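Side-chain contacts in structural polyprotein, VP3 (Israeli acute paralysis virus, PDB 5CDD), which probably serves as a structural subunit of the viral capsid, assembling with the other coat proteins into the pentamers of the virion shell: residues B[103-106]-B[112-115]; B[143-148]-B[197-202]; B[205-208]-B[213-216]; B[218-223]-B[275-280]. All blocks are in the same frame, centred on the assembly; numbering follows the deposited sequence.

Interaction 1 of 4, residues B[103-106]-B[112-115]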
loop_
_atom_site.group_PDB
_atom_site.type_symbol
_atom_site.label_atom_id
_atom_site.label_comp_id
_atom_site.label_asym_id
_atom_site.label_seq_id
_atom_site.Cartn_x
_atom_site.Cartn_y
_atom_site.Cartn_z
ATOM N N ARG B 103 -27.846 37.242 48.573
ATOM C CA ARG B 103 -27.087 37.396 49.801
ATOM C C ARG B 103 -26.652 38.851 49.910
ATOM O O ARG B 103 -25.787 39.311 49.162
ATOM C CB ARG B 103 -25.857 36.491 49.768
ATOM C CG ARG B 103 -25.196 36.312 51.115
ATOM C CD ARG B 103 -23.694 36.451 51.020
ATOM N NE ARG B 103 -23.065 36.199 52.312
ATOM C CZ ARG B 103 -21.773 36.374 52.560
ATOM N NH1 ARG B 103 -21.289 36.117 53.767
ATOM N NH2 ARG B 103 -20.967 36.812 51.604
ATOM N N THR B 104 -27.261 39.571 50.843
ATOM C CA THR B 104 -26.941 40.972 51.039
ATOM C C THR B 104 -26.031 41.188 52.245
ATOM O O THR B 104 -26.277 40.654 53.323
ATOM C CB THR B 104 -28.219 41.809 51.234
ATOM O OG1 THR B 104 -29.162 41.509 50.195
ATOM C CG2 THR B 104 -27.878 43.288 51.195
ATOM N N ILE B 105 -24.970 41.962 52.049
ATOM C CA ILE B 105 -24.030 42.266 53.120
ATOM C C ILE B 105 -23.822 43.766 53.145
ATOM O O ILE B 105 -24.043 44.443 52.144
ATOM C CB ILE B 105 -22.666 41.577 52.895
ATOM C CG1 ILE B 105 -22.080 41.999 51.546
ATOM C CG2 ILE B 105 -22.835 40.078 52.974
ATOM C CD1 ILE B 105 -20.683 41.488 51.284
ATOM N N LYS B 106 -23.407 44.275 54.299
ATOM C CA LYS B 106 -23.158 45.695 54.471
ATOM C C LYS B 106 -21.723 45.953 54.036
ATOM O O LYS B 106 -20.917 45.028 53.967
ATOM C CB LYS B 106 -23.313 46.080 55.943
ATOM C CG LYS B 106 -24.611 45.595 56.600
ATOM C CD LYS B 106 -24.527 45.671 58.130
ATOM C CE LYS B 106 -25.740 45.045 58.817
ATOM N NZ LYS B 106 -25.669 45.153 60.307
ATOM N N ASN B 112 -24.733 48.440 50.064
ATOM C CA ASN B 112 -24.774 47.017 50.393
ATOM C C ASN B 112 -24.285 46.253 49.174
ATOM O O ASN B 112 -24.288 46.782 48.065
ATOM C CB ASN B 112 -26.201 46.555 50.714
ATOM C CG ASN B 112 -26.753 47.176 51.979
ATOM O OD1 ASN B 112 -26.072 47.243 53.002
ATOM N ND2 ASN B 112 -28.005 47.613 51.923
ATOM N N ARG B 113 -23.867 45.009 49.379
ATOM C CA ARG B 113 -23.395 44.179 48.279
ATOM C C ARG B 113 -24.293 42.966 48.111
ATOM O O ARG B 113 -24.330 42.087 48.971
ATOM C CB ARG B 113 -21.959 43.713 48.527
ATOM C CG ARG B 113 -21.417 42.815 47.424
ATOM C CD ARG B 113 -19.938 42.535 47.608
ATOM N NE ARG B 113 -19.184 43.773 47.781
ATOM C CZ ARG B 113 -17.859 43.844 47.852
ATOM N NH1 ARG B 113 -17.267 45.021 48.013
ATOM N NH2 ARG B 113 -17.127 42.742 47.753
ATOM N N GLU B 114 -25.020 42.923 47.001
ATOM C CA GLU B 114 -25.913 41.807 46.722
ATOM C C GLU B 114 -25.259 40.796 45.789
ATOM O O GLU B 114 -24.772 41.153 44.717
ATOM C CB GLU B 114 -27.209 42.299 46.079
ATOM C CG GLU B 114 -28.021 43.247 46.931
ATOM C CD GLU B 114 -29.374 43.543 46.318
ATOM O OE1 GLU B 114 -29.415 43.980 45.147
ATOM O OE2 GLU B 114 -30.397 43.337 47.008
ATOM N N THR B 115 -25.258 39.535 46.207
ATOM C CA THR B 115 -24.684 38.456 45.411
ATOM C C THR B 115 -25.766 37.417 45.138
ATOM O O THR B 115 -26.466 36.992 46.055
ATOM C CB THR B 115 -23.517 37.765 46.151
ATOM O OG1 THR B 115 -22.456 38.704 46.359
ATOM C CG2 THR B 115 -22.994 36.592 45.340
#
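Arg103 to Lys106 and Asn112 to Thr115 run antiparallel as the two arms of a beta hairpin, their axes 4.6 Å apart at closest approach and 160° between their directions. Arg103 with Thr115 and Ile105 with Arg113 form the hydrogen-bonded pairs. The ladder opens with Arg103 N to Thr115 O at 2.9 Å, nearly straight at 168°. Arg113 N to Ile105 O, 2.8 Å, belongs to the second pair. Thr104–Glu114 and Lys106–Asn112 are the non-hydrogen-bonded pairs between and beyond them.

Arg103, Ile105, Arg113 and Thr115 share one face of the hairpin. Here Ile105 suits a beta strand through its branched CB, and its CG1, placed between the backbone N and the carbonyl carbon (chi1 57°), lies 3.5 Å from Arg113 CB. The two side chains then run alongside each other, with Ile105 CD1 against the aliphatic stem of Arg113. The Arg103 guanidinium reaches a polar partner outside the hairpin, Ala291 O. On the opposite face, Thr104 CG2 meets Asn112 CB at 3.7 Å, while Thr104 OG1 rests beside the CG of Glu114. These polar residues suit the more exposed face.

A strand of a neighbouring subunit pairs antiparallel with Arg113 to Thr115, extending the sheet across the interface, and Thr115 OG1 is hydrogen-bonded to Thr203 OG1 of that subunit. Back within the first arm, Ile105 CG2 sits 3.8 Å above the centre of the Arg103 guanidinium plane, placing a methyl group over one face of the guanidinium.

Interaction 2 of 4, residues B[143-148]-B[197-202]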
loop_
_atom_site.group_PDB
_atom_site.type_symbol
_atom_site.label_atom_id
_atom_site.label_comp_id
_atom_site.label_asym_id
_atom_site.label_seq_id
_atom_site.Cartn_x
_atom_site.Cartn_y
_atom_site.Cartn_z
ATOM N N VAL B 143 -46.646 13.992 47.656
ATOM C CA VAL B 143 -47.462 14.628 48.679
ATOM C C VAL B 143 -47.250 13.876 49.986
ATOM O O VAL B 143 -47.815 12.801 50.192
ATOM C CB VAL B 143 -48.962 14.590 48.314
ATOM C CG1 VAL B 143 -49.768 15.297 49.386
ATOM C CG2 VAL B 143 -49.192 15.249 46.963
ATOM N N VAL B 144 -46.422 14.437 50.860
ATOM C CA VAL B 144 -46.142 13.810 52.142
ATOM C C VAL B 144 -47.357 13.990 53.048
ATOM O O VAL B 144 -47.572 15.062 53.612
ATOM C CB VAL B 144 -44.903 14.438 52.800
ATOM C CG1 VAL B 144 -44.568 13.697 54.073
ATOM C CG2 VAL B 144 -43.722 14.393 51.837
ATOM N N LYS B 145 -48.139 12.924 53.190
ATOM C CA LYS B 145 -49.359 12.964 53.988
ATOM C C LYS B 145 -49.577 11.688 54.802
ATOM O O LYS B 145 -48.659 10.896 55.007
ATOM C CB LYS B 145 -50.550 13.148 53.051
ATOM C CG LYS B 145 -50.748 11.947 52.136
ATOM C CD LYS B 145 -51.863 12.149 51.135
ATOM C CE LYS B 145 -52.230 10.826 50.478
ATOM N NZ LYS B 145 -51.046 10.155 49.881
ATOM N N THR B 146 -50.814 11.512 55.264
ATOM C CA THR B 146 -51.214 10.332 56.025
ATOM C C THR B 146 -52.367 9.710 55.244
ATOM O O THR B 146 -52.845 10.292 54.268
ATOM C CB THR B 146 -51.722 10.687 57.442
ATOM O OG1 THR B 146 -52.966 11.389 57.345
ATOM C CG2 THR B 146 -50.714 11.556 58.171
ATOM N N ALA B 147 -52.817 8.536 55.665
ATOM C CA ALA B 147 -53.909 7.871 54.970
ATOM C C ALA B 147 -55.240 8.571 55.220
ATOM O O ALA B 147 -56.258 8.210 54.631
ATOM C CB ALA B 147 -53.994 6.416 55.407
ATOM N N PHE B 148 -55.226 9.581 56.083
ATOM C CA PHE B 148 -56.443 10.309 56.420
ATOM C C PHE B 148 -56.652 11.589 55.622
ATOM O O PHE B 148 -57.741 12.167 55.645
ATOM C CB PHE B 148 -56.457 10.611 57.920
ATOM C CG PHE B 148 -56.386 9.380 58.773
ATOM C CD1 PHE B 148 -57.398 8.426 58.720
ATOM C CD2 PHE B 148 -55.293 9.150 59.601
ATOM C CE1 PHE B 148 -57.320 7.259 59.473
ATOM C CE2 PHE B 148 -55.204 7.984 60.360
ATOM C CZ PHE B 148 -56.220 7.037 60.294
ATOM N N ASN B 197 -55.825 7.888 45.893
ATOM C CA ASN B 197 -55.319 6.820 45.040
ATOM C C ASN B 197 -53.805 6.842 44.854
ATOM O O ASN B 197 -53.180 5.791 44.711
ATOM C CB ASN B 197 -55.995 6.884 43.670
ATOM C CG ASN B 197 -57.488 6.640 43.746
ATOM O OD1 ASN B 197 -57.933 5.550 44.107
ATOM N ND2 ASN B 197 -58.270 7.659 43.410
ATOM N N ASP B 198 -53.216 8.034 44.857
ATOM C CA ASP B 198 -51.776 8.161 44.664
ATOM C C ASP B 198 -51.121 9.111 45.658
ATOM O O ASP B 198 -51.791 9.916 46.302
ATOM C CB ASP B 198 -51.486 8.655 43.243
ATOM C CG ASP B 198 -52.119 7.778 42.179
ATOM O OD1 ASP B 198 -51.741 6.592 42.087
ATOM O OD2 ASP B 198 -52.994 8.277 41.436
ATOM N N THR B 199 -49.802 9.007 45.770
ATOM C CA THR B 199 -49.024 9.854 46.661
ATOM C C THR B 199 -47.984 10.557 45.801
ATOM O O THR B 199 -47.436 11.590 46.182
ATOM C CB THR B 199 -48.280 9.016 47.730
ATOM O OG1 THR B 199 -49.229 8.291 48.521
ATOM C CG2 THR B 199 -47.446 9.911 48.635
ATOM N N GLU B 200 -47.735 9.988 44.625
ATOM C CA GLU B 200 -46.738 10.513 43.706
ATOM C C GLU B 200 -47.198 10.504 42.255
ATOM O O GLU B 200 -48.231 9.931 41.913
ATOM C CB GLU B 200 -45.475 9.666 43.824
ATOM C CG GLU B 200 -44.211 10.421 44.148
ATOM C CD GLU B 200 -43.108 9.483 44.608
ATOM O OE1 GLU B 200 -42.867 8.463 43.925
ATOM O OE2 GLU B 200 -42.482 9.769 45.647
ATOM N N VAL B 201 -46.405 11.159 41.415
ATOM C CA VAL B 201 -46.636 11.236 39.978
ATOM C C VAL B 201 -45.410 11.862 39.335
ATOM O O VAL B 201 -44.873 12.853 39.831
ATOM C CB VAL B 201 -47.872 12.098 39.607
ATOM C CG1 VAL B 201 -47.673 13.541 40.035
ATOM C CG2 VAL B 201 -48.108 12.027 38.104
ATOM N N THR B 202 -44.948 11.259 38.246
ATOM C CA THR B 202 -43.804 11.789 37.526
ATOM C C THR B 202 -44.325 12.350 36.212
ATOM O O THR B 202 -44.840 11.616 35.371
ATOM C CB THR B 202 -42.767 10.700 37.235
ATOM O OG1 THR B 202 -42.203 10.236 38.467
ATOM C CG2 THR B 202 -41.659 11.249 36.356
#
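Thr199 O accepts the backbone N-H of Val143 at 2.9 Å, with an N-H...O angle of 158° and the donor nearly along the C=O axis. This bond, joined by one between the backbones of Val201 and Ile141, fastens the segment 197-202 to strand 132-144. A second polar approach comes from Lys145: its chain stays extended until a bend at the last torsion (chi4 -54°) swings NZ to 2.9 Å from Thr199 OG1, and 3.7 Å from Asp198 O. Threonine suits this place because its two branches do different work: OG1 faces the ammonium, while CG2, anti to the backbone N, comes against Val143 O, 3.3 Å away.

In the jelly-roll fold expected of a picornavirus-like coat protein, strands of the two facing sheets are joined by long loops, and here the one leading from strand 189-194 to strand 202-205 is drawn in against strand 132-144. Val143, well suited to a buried strand, packs on Leu193 and Val256. Glu200 extends the arrangement outward: its OE2 forms salt bridges with Arg140 and with Arg90 of a neighbouring subunit.

Interaction 3 of 4, residues B[205-208]-B[213-216]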
loop_
_atom_site.group_PDB
_atom_site.type_symbol
_atom_site.label_atom_id
_atom_site.label_comp_id
_atom_site.label_asym_id
_atom_site.label_seq_id
_atom_site.Cartn_x
_atom_site.Cartn_y
_atom_site.Cartn_z
ATOM N N VAL B 205 -42.331 16.372 30.454
ATOM C CA VAL B 205 -42.712 17.354 29.447
ATOM C C VAL B 205 -41.695 17.437 28.309
ATOM O O VAL B 205 -40.616 18.009 28.466
ATOM C CB VAL B 205 -42.870 18.758 30.076
ATOM C CG1 VAL B 205 -43.428 19.730 29.046
ATOM C CG2 VAL B 205 -43.781 18.684 31.290
ATOM N N PRO B 206 -42.023 16.849 27.148
ATOM C CA PRO B 206 -41.127 16.874 25.988
ATOM C C PRO B 206 -40.836 18.309 25.550
ATOM O O PRO B 206 -41.564 19.235 25.905
ATOM C CB PRO B 206 -41.909 16.098 24.935
ATOM C CG PRO B 206 -42.658 15.101 25.759
ATOM C CD PRO B 206 -43.163 15.946 26.904
ATOM N N PHE B 207 -39.775 18.489 24.774
ATOM C CA PHE B 207 -39.401 19.816 24.308
ATOM C C PHE B 207 -40.380 20.339 23.262
ATOM O O PHE B 207 -40.538 19.747 22.194
ATOM C CB PHE B 207 -37.994 19.782 23.709
ATOM C CG PHE B 207 -37.430 21.143 23.404
ATOM C CD1 PHE B 207 -36.913 21.940 24.421
ATOM C CD2 PHE B 207 -37.413 21.626 22.100
ATOM C CE1 PHE B 207 -36.383 23.200 24.141
ATOM C CE2 PHE B 207 -36.886 22.884 21.810
ATOM C CZ PHE B 207 -36.371 23.671 22.833
ATOM N N VAL B 208 -41.044 21.446 23.579
ATOM C CA VAL B 208 -41.985 22.066 22.651
ATOM C C VAL B 208 -41.708 23.560 22.569
ATOM O O VAL B 208 -41.765 24.273 23.572
ATOM C CB VAL B 208 -43.454 21.846 23.079
ATOM C CG1 VAL B 208 -43.804 20.370 22.971
ATOM C CG2 VAL B 208 -43.674 22.349 24.501
ATOM N N PHE B 213 -33.622 25.216 19.866
ATOM C CA PHE B 213 -32.980 25.167 21.172
ATOM C C PHE B 213 -33.372 26.424 21.941
ATOM O O PHE B 213 -33.742 27.435 21.341
ATOM C CB PHE B 213 -31.458 25.150 21.022
ATOM C CG PHE B 213 -30.931 24.034 20.162
ATOM C CD1 PHE B 213 -30.902 22.726 20.632
ATOM C CD2 PHE B 213 -30.423 24.303 18.895
ATOM C CE1 PHE B 213 -30.368 21.700 19.853
ATOM C CE2 PHE B 213 -29.888 23.288 18.109
ATOM C CZ PHE B 213 -29.859 21.984 18.591
ATOM N N LEU B 214 -33.289 26.363 23.267
ATOM C CA LEU B 214 -33.610 27.509 24.112
ATOM C C LEU B 214 -32.351 27.963 24.843
ATOM O O LEU B 214 -31.427 27.176 25.048
ATOM C CB LEU B 214 -34.698 27.143 25.123
ATOM C CG LEU B 214 -36.112 26.956 24.568
ATOM C CD1 LEU B 214 -37.030 26.451 25.664
ATOM C CD2 LEU B 214 -36.625 28.275 24.014
ATOM N N LYS B 215 -32.314 29.234 25.229
ATOM C CA LYS B 215 -31.155 29.777 25.923
ATOM C C LYS B 215 -30.965 29.133 27.291
ATOM O O LYS B 215 -31.895 28.555 27.849
ATOM C CB LYS B 215 -31.290 31.297 26.058
ATOM C CG LYS B 215 -31.174 32.044 24.727
ATOM C CD LYS B 215 -31.122 33.556 24.928
ATOM C CE LYS B 215 -30.787 34.292 23.631
ATOM N NZ LYS B 215 -31.842 34.156 22.589
ATOM N N THR B 216 -29.754 29.232 27.826
ATOM C CA THR B 216 -29.445 28.645 29.124
ATOM C C THR B 216 -29.164 29.683 30.206
ATOM O O THR B 216 -28.704 29.340 31.292
ATOM C CB THR B 216 -28.219 27.710 29.028
ATOM O OG1 THR B 216 -27.069 28.478 28.649
ATOM C CG2 THR B 216 -28.466 26.603 28.010
#
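Phe207 CE1 lies 3.6 Å from Leu214 CD1, and the neighbouring ring atom CZ lies 3.7 Å from Leu214 CG. This is the close-packed part of the contact, and a small one: one end of a phenyl ring against one branched aliphatic tip. The two side chains cross obliquely, and the leucine methyl approaches the ring from a slanting direction. Phe207 reaches this far because its CG stands anti to the backbone N (chi1 -171°), carrying the ring toward the second segment, although the nearest CA atoms, those of Phe207 and Phe213, are 8.9 Å apart. Leucine suits the receiving end because its branch at CG puts apolar carbon, CG and CD1, against the ring.

The contact thins toward Phe213: the same CZ that meets Leu214 is 4.1 Å from Phe213 CA, a touch on backbone carbon only, for the Phe213 side chain sets off in the other direction and packs on Val268 and Val270. Phe207 itself remains partly exposed, whereas Leu214 and Phe213 are buried. Trp133, on strand 132-144, meets the Phe207 ring edge-to-face, and its main chain is hydrogen-bonded to that of Leu214, so both partners lean on one strand of the main sheet.

The chemistry is wholly apolar between the two segments. Dispersion and the exclusion of water therefore hold ring to leucine, and neither force fixes a direction as a hydrogen bond would, so the edge-to-face partner Trp133 may contribute to setting the ring.

Interaction 4 of 4, residues B[218-223]-B[275-280]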
loop_
_atom_site.group_PDB
_atom_site.type_symbol
_atom_site.label_atom_id
_atom_site.label_comp_id
_atom_site.label_asym_id
_atom_site.label_seq_id
_atom_site.Cartn_x
_atom_site.Cartn_y
_atom_site.Cartn_z
ATOM N N GLY B 218 -31.286 31.476 31.972
ATOM C CA GLY B 218 -32.142 31.279 33.128
ATOM C C GLY B 218 -32.376 32.513 33.987
ATOM O O GLY B 218 -32.642 33.600 33.470
ATOM N N ILE B 219 -32.272 32.345 35.304
ATOM C CA ILE B 219 -32.495 33.441 36.251
ATOM C C ILE B 219 -31.261 34.321 36.470
ATOM O O ILE B 219 -31.344 35.373 37.097
ATOM C CB ILE B 219 -32.955 32.887 37.633
ATOM C CG1 ILE B 219 -33.538 34.004 38.499
ATOM C CG2 ILE B 219 -31.787 32.198 38.331
ATOM C CD1 ILE B 219 -34.847 34.574 37.964
ATOM N N TYR B 220 -30.119 33.896 35.946
ATOM C CA TYR B 220 -28.874 34.648 36.104
ATOM C C TYR B 220 -28.991 36.131 35.761
ATOM O O TYR B 220 -29.244 36.502 34.614
ATOM C CB TYR B 220 -27.768 34.008 35.257
ATOM C CG TYR B 220 -26.398 34.639 35.411
ATOM C CD1 TYR B 220 -26.103 35.872 34.827
ATOM C CD2 TYR B 220 -25.386 33.983 36.108
ATOM C CE1 TYR B 220 -24.828 36.430 34.924
ATOM C CE2 TYR B 220 -24.103 34.533 36.214
ATOM C CZ TYR B 220 -23.832 35.755 35.618
ATOM O OH TYR B 220 -22.570 36.296 35.704
ATOM N N GLY B 221 -28.789 36.971 36.773
ATOM C CA GLY B 221 -28.862 38.410 36.591
ATOM C C GLY B 221 -30.198 38.925 36.087
ATOM O O GLY B 221 -30.256 39.965 35.430
ATOM N N ALA B 222 -31.272 38.208 36.402
ATOM C CA ALA B 222 -32.613 38.588 35.970
ATOM C C ALA B 222 -33.321 39.474 36.990
ATOM O O ALA B 222 -33.355 39.166 38.181
ATOM C CB ALA B 222 -33.443 37.339 35.705
ATOM N N ASN B 223 -33.884 40.579 36.509
ATOM C CA ASN B 223 -34.606 41.519 37.359
ATOM C C ASN B 223 -35.548 42.397 36.533
ATOM O O ASN B 223 -35.909 42.046 35.409
ATOM C CB ASN B 223 -33.622 42.395 38.143
ATOM C CG ASN B 223 -32.574 43.037 37.257
ATOM O OD1 ASN B 223 -32.896 43.677 36.255
ATOM N ND2 ASN B 223 -31.309 42.877 37.630
ATOM N N LEU B 275 -23.799 31.140 28.451
ATOM C CA LEU B 275 -24.521 32.211 27.773
ATOM C C LEU B 275 -24.566 33.453 28.663
ATOM O O LEU B 275 -24.999 34.522 28.237
ATOM C CB LEU B 275 -25.944 31.758 27.440
ATOM C CG LEU B 275 -26.755 32.689 26.538
ATOM C CD1 LEU B 275 -26.095 32.779 25.171
ATOM C CD2 LEU B 275 -28.168 32.161 26.399
ATOM N N THR B 276 -24.108 33.296 29.901
ATOM C CA THR B 276 -24.095 34.378 30.878
ATOM C C THR B 276 -23.005 35.410 30.605
ATOM O O THR B 276 -22.059 35.148 29.861
ATOM C CB THR B 276 -23.903 33.818 32.296
ATOM O OG1 THR B 276 -22.671 33.086 32.356
ATOM C CG2 THR B 276 -25.058 32.891 32.656
ATOM N N SER B 277 -23.146 36.581 31.220
ATOM C CA SER B 277 -22.187 37.667 31.048
ATOM C C SER B 277 -20.918 37.434 31.855
ATOM O O SER B 277 -19.903 38.093 31.631
ATOM C CB SER B 277 -22.817 38.995 31.471
ATOM O OG SER B 277 -23.148 38.981 32.848
ATOM N N GLY B 278 -20.982 36.501 32.799
ATOM C CA GLY B 278 -19.822 36.204 33.616
ATOM C C GLY B 278 -19.398 34.754 33.487
ATOM O O GLY B 278 -20.109 33.951 32.881
ATOM N N PRO B 279 -18.234 34.385 34.038
ATOM C CA PRO B 279 -17.759 33.000 33.955
ATOM C C PRO B 279 -18.594 32.123 34.873
ATOM O O PRO B 279 -19.201 32.624 35.818
ATOM C CB PRO B 279 -16.315 33.096 34.450
ATOM C CG PRO B 279 -15.946 34.533 34.215
ATOM C CD PRO B 279 -17.198 35.251 34.619
ATOM N N THR B 280 -18.641 30.824 34.600
ATOM C CA THR B 280 -19.384 29.932 35.477
ATOM C C THR B 280 -18.625 29.995 36.796
ATOM O O THR B 280 -17.394 29.942 36.809
ATOM C CB THR B 280 -19.384 28.474 34.967
ATOM O OG1 THR B 280 -18.035 28.028 34.780
ATOM C CG2 THR B 280 -20.142 28.366 33.659
#
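The Tyr220 ring carries the methyl of Thr276 on one face: CG2 lies 3.7 Å from the ring centroid and 18° off its normal, a CH-pi contact displaced toward the CG end of the ring. At the edge, near the ring plane, Ser277 OG stands 3.7 Å from CE1. Beyond the ring, the phenol OH comes within 3.5 Å of Gly278 CA, and glycine suits this spot because it places no side chain beside the oxygen.

Tyrosine and threonine cross at about a right angle. Thr276 can give its methyl to the ring because its two branches are divided: CG2 is anti to the carbonyl carbon, while OG1 sits between the backbone N and the carbonyl carbon (chi1 59°) and donates to Gly278 O at 2.8 Å, bracing the bend of its own loop. The tyrosine is presented by a type II beta turn, Ile219 to Ala222, closed by Ala222 N to Ile219 O at 2.9 Å. Gly221, in the third position, has the positive phi that glycine accommodates readily.

Tyr220 and Ser277 also pack on Glu202 of a neighbouring subunit. Two loops thus meet through one ring: the first, between strand 214-215 and helix 228-231, rests Ile219 and Ala222 on Ile171 of strand 171-173; the second spans the path from strand 267-270 to strand 282-283.

Following the chain from the N terminus, the four contacts come in series; none nests in or crosses another. Interaction 1 closes a short hairpin that projects from the body of the subunit. Interaction 2 joins segments with 48 residues and several strands between them, tying the end of strand 132-144 to the approach to strand 202-205. Interaction 3 begins soon after, spanning the few residues before strand 214-215, another partner of strand 132-144 in the same sheet. Interaction 4 closes a 51-residue excursion between two loops, and touches interaction 3 where Leu275 packs on Lys215 and Thr216. Interactions 1 and 4 have centres about 17 Å apart, while interaction 2 lies far from both.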